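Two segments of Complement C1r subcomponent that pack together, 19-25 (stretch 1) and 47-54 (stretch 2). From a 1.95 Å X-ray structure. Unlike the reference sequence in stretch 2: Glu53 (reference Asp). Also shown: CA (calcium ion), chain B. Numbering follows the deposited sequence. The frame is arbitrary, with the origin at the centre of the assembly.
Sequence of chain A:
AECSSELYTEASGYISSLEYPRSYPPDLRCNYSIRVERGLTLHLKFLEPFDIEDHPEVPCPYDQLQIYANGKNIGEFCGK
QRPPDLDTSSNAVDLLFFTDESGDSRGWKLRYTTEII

Stretch 1 (19-25) EYPRSYP
Stretch 2, residues 47-54: LEPFDIED

Two tyrosines and a proline account for most of this contact, which joins two irregular segments of one chain and buries 243 Å² in all. The backbones stay well apart: the nearest CA pairs are Pro21 with Pro49, 7.4 Å between their CA atoms, and Tyr24 with Ile52, 9.0 Å between theirs. As stretch 1 advances from Pro21 to Tyr24, stretch 2 advances from Pro49 to Ile52, so the two run in the same sense. At the Tyr24 end, and for the hydroxyl of Tyr20, a long side chain spans the gap, and tyrosine does so with a rigid ring that ends in a polar hydroxyl.

Tyr24 has the largest area covered, 66 Å². Its backbone is extended (phi/psi -74/151), its CA-to-CB bond points toward stretch 2, and chi1 is p (51°) with chi2 at 80°. The ring meets the opposing main chain with its edge: CE2 lies 3.6 Å from Asp51 O, and OH lies 3.6 Å from Ile52 CA. The hydroxyl accepts a hydrogen bond from Glu53 N, with 3.2 Å between N and OH; the N-H...O angle of 172° makes it nearly straight, though rather long. A buried phenol is well suited here, since its carbons pack while its oxygen satisfies a backbone amide. Glu53, which replaces the reference Asp, has chi1 and chi2 both t, and this extended side chain carries OE2 to 2.3 Å from the calcium ion CA. The residue whose backbone amide donates to Tyr24 OH thus also binds the metal through its side chain; two waters and atoms elsewhere in the structure complete the calcium's coordination.

Tyr20 has 59 Å² covered. Its CA-to-CB bond points sideways, but with phi/psi -56/137, chi1 t (180°) and chi2 90° the end of the side chain comes nearer stretch 2. There OH donates a hydrogen bond to Pro49 O, 2.8 Å between the two atoms, with the acceptor near the plane of the ring at its edge. Tyr20 OH also lies 3.3 Å from Pro49 N, but that proline nitrogen has no hydrogen to share.

Pro49, with 47 Å² covered, offers both a carbonyl and an apolar ring. It follows a cis peptide bond, has phi/psi -72/151 and puckers C-gamma endo. Its CG packs 4.2 Å from Tyr20 CZ and 4.3 Å from Pro21 CB. Pro21 is likewise preceded by a cis peptide and puckers C-gamma endo, and the two rings make an apolar contact. Just after it, Arg22 N donates a hydrogen bond to Glu19 O at 2.7 Å, closing a turn around the cis bond.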

# COMPACT_ATOMS: atom_id res chain seq x y z
N GLU A 19 8.50 -9.24 3.21
CA GLU A 19 9.63 -9.26 4.14
C GLU A 19 9.68 -8.02 5.05
O GLU A 19 10.72 -7.76 5.67
CB GLU A 19 10.97 -9.44 3.39
CG GLU A 19 11.09 -10.79 2.75
CD GLU A 19 11.29 -11.85 3.79
OE1 GLU A 19 10.29 -12.25 4.44
OE2 GLU A 19 12.46 -12.26 4.01
N TYR A 20 8.61 -7.27 5.17
CA TYR A 20 8.60 -6.14 6.11
C TYR A 20 8.94 -6.63 7.53
O TYR A 20 8.36 -7.63 7.97
CB TYR A 20 7.22 -5.51 6.10
CG TYR A 20 7.03 -4.33 7.02
CD1 TYR A 20 7.29 -3.04 6.57
CD2 TYR A 20 6.58 -4.52 8.34
CE1 TYR A 20 7.08 -1.96 7.42
CE2 TYR A 20 6.41 -3.43 9.19
CZ TYR A 20 6.63 -2.16 8.71
OH TYR A 20 6.47 -1.05 9.51
N PRO A 21 9.80 -5.91 8.30
CA PRO A 21 10.35 -4.59 8.00
C PRO A 21 11.77 -4.67 7.49
O PRO A 21 12.57 -3.73 7.62
CB PRO A 21 10.31 -3.88 9.35
CG PRO A 21 10.65 -5.02 10.32
CD PRO A 21 10.16 -6.33 9.67
N ARG A 22 12.09 -5.83 6.93
CA ARG A 22 13.36 -6.00 6.24
C ARG A 22 13.13 -5.63 4.77
O ARG A 22 12.00 -5.34 4.34
CB ARG A 22 13.89 -7.42 6.42
CG ARG A 22 13.78 -7.94 7.84
CD ARG A 22 14.37 -9.30 8.00
NE ARG A 22 13.66 -10.31 7.22
CZ ARG A 22 12.45 -10.77 7.52
NH1 ARG A 22 11.79 -10.32 8.57
NH2 ARG A 22 11.89 -11.68 6.74
N SER A 23 14.20 -5.57 3.99
CA SER A 23 14.15 -5.02 2.63
C SER A 23 13.13 -5.74 1.76
O SER A 23 13.21 -6.96 1.58
CB SER A 23 15.51 -5.19 1.95
OG SER A 23 16.56 -4.86 2.80
N TYR A 24 12.28 -4.98 1.07
CA TYR A 24 11.45 -5.63 0.05
C TYR A 24 12.27 -6.00 -1.19
O TYR A 24 13.30 -5.40 -1.49
CB TYR A 24 10.25 -4.77 -0.31
CG TYR A 24 10.57 -3.36 -0.68
CD1 TYR A 24 11.03 -3.07 -1.95
CD2 TYR A 24 10.41 -2.34 0.25
CE1 TYR A 24 11.34 -1.77 -2.32
CE2 TYR A 24 10.70 -1.01 -0.11
CZ TYR A 24 11.18 -0.75 -1.40
OH TYR A 24 11.44 0.54 -1.81
N PRO A 25 11.86 -7.06 -1.89
CA PRO A 25 12.63 -7.55 -3.06
C PRO A 25 12.54 -6.58 -4.24
O PRO A 25 11.61 -5.78 -4.32
CB PRO A 25 11.93 -8.88 -3.40
CG PRO A 25 10.96 -9.12 -2.31
CD PRO A 25 10.64 -7.83 -1.68
N LEU A 47 1.56 2.15 9.43
CA LEU A 47 2.38 2.04 10.61
C LEU A 47 3.77 2.58 10.35
O LEU A 47 4.15 2.86 9.22
CB LEU A 47 2.42 0.59 11.07
CG LEU A 47 1.07 0.10 11.66
CD1 LEU A 47 0.35 1.18 12.43
CD2 LEU A 47 0.15 -0.43 10.63
N GLU A 48 4.53 2.75 11.42
CA GLU A 48 5.95 3.05 11.25
C GLU A 48 6.78 1.81 11.58
O GLU A 48 6.40 1.04 12.45
CB GLU A 48 6.38 4.21 12.16
CG GLU A 48 5.58 5.47 11.91
CD GLU A 48 6.09 6.70 12.66
OE1 GLU A 48 5.79 7.83 12.20
OE2 GLU A 48 6.76 6.54 13.71
N PRO A 49 7.92 1.59 10.93
CA PRO A 49 8.55 2.37 9.86
C PRO A 49 7.85 2.27 8.52
O PRO A 49 7.19 1.29 8.17
CB PRO A 49 9.94 1.75 9.76
CG PRO A 49 9.69 0.32 10.13
CD PRO A 49 8.77 0.45 11.32
N PHE A 50 8.01 3.35 7.77
CA PHE A 50 7.58 3.46 6.38
C PHE A 50 8.82 3.89 5.64
O PHE A 50 9.45 4.89 6.02
CB PHE A 50 6.46 4.49 6.23
CG PHE A 50 5.95 4.65 4.81
CD1 PHE A 50 6.53 5.57 3.94
CD2 PHE A 50 4.89 3.92 4.38
CE1 PHE A 50 6.03 5.72 2.64
CE2 PHE A 50 4.38 4.06 3.12
CZ PHE A 50 4.96 4.96 2.24
N ASP A 51 9.23 3.13 4.62
CA ASP A 51 10.49 3.44 3.95
C ASP A 51 10.43 2.85 2.54
O ASP A 51 10.61 1.64 2.36
CB ASP A 51 11.68 2.90 4.76
CG ASP A 51 13.00 3.05 4.04
OD1 ASP A 51 13.11 3.98 3.19
OD2 ASP A 51 13.94 2.24 4.32
N ILE A 52 10.10 3.69 1.57
CA ILE A 52 10.12 3.31 0.16
C ILE A 52 11.17 4.20 -0.49
O ILE A 52 11.17 5.41 -0.27
CB ILE A 52 8.74 3.49 -0.50
CG1 ILE A 52 7.69 2.60 0.20
CG2 ILE A 52 8.80 3.22 -2.05
CD1 ILE A 52 6.31 2.71 -0.40
N GLU A 53 12.05 3.59 -1.28
CA GLU A 53 13.19 4.32 -1.82
C GLU A 53 12.70 5.54 -2.61
O GLU A 53 11.71 5.45 -3.36
CB GLU A 53 14.02 3.36 -2.70
CG GLU A 53 15.28 3.98 -3.36
CD GLU A 53 15.92 3.04 -4.38
OE1 GLU A 53 17.11 3.21 -4.70
OE2 GLU A 53 15.22 2.14 -4.88
N ASP A 54 13.35 6.69 -2.41
CA ASP A 54 12.92 7.92 -3.10
C ASP A 54 14.11 8.62 -3.76
O ASP A 54 15.21 8.08 -3.87
CB ASP A 54 12.19 8.90 -2.16
CG ASP A 54 13.09 9.44 -1.08
OD1 ASP A 54 14.25 8.98 -0.97
OD2 ASP A 54 12.63 10.34 -0.32
CA CA B . 14.25 0.06 -5.25
O HOH W 1 13.63 -2.17 -5.43
O HOH W 2 14.65 -0.59 -2.83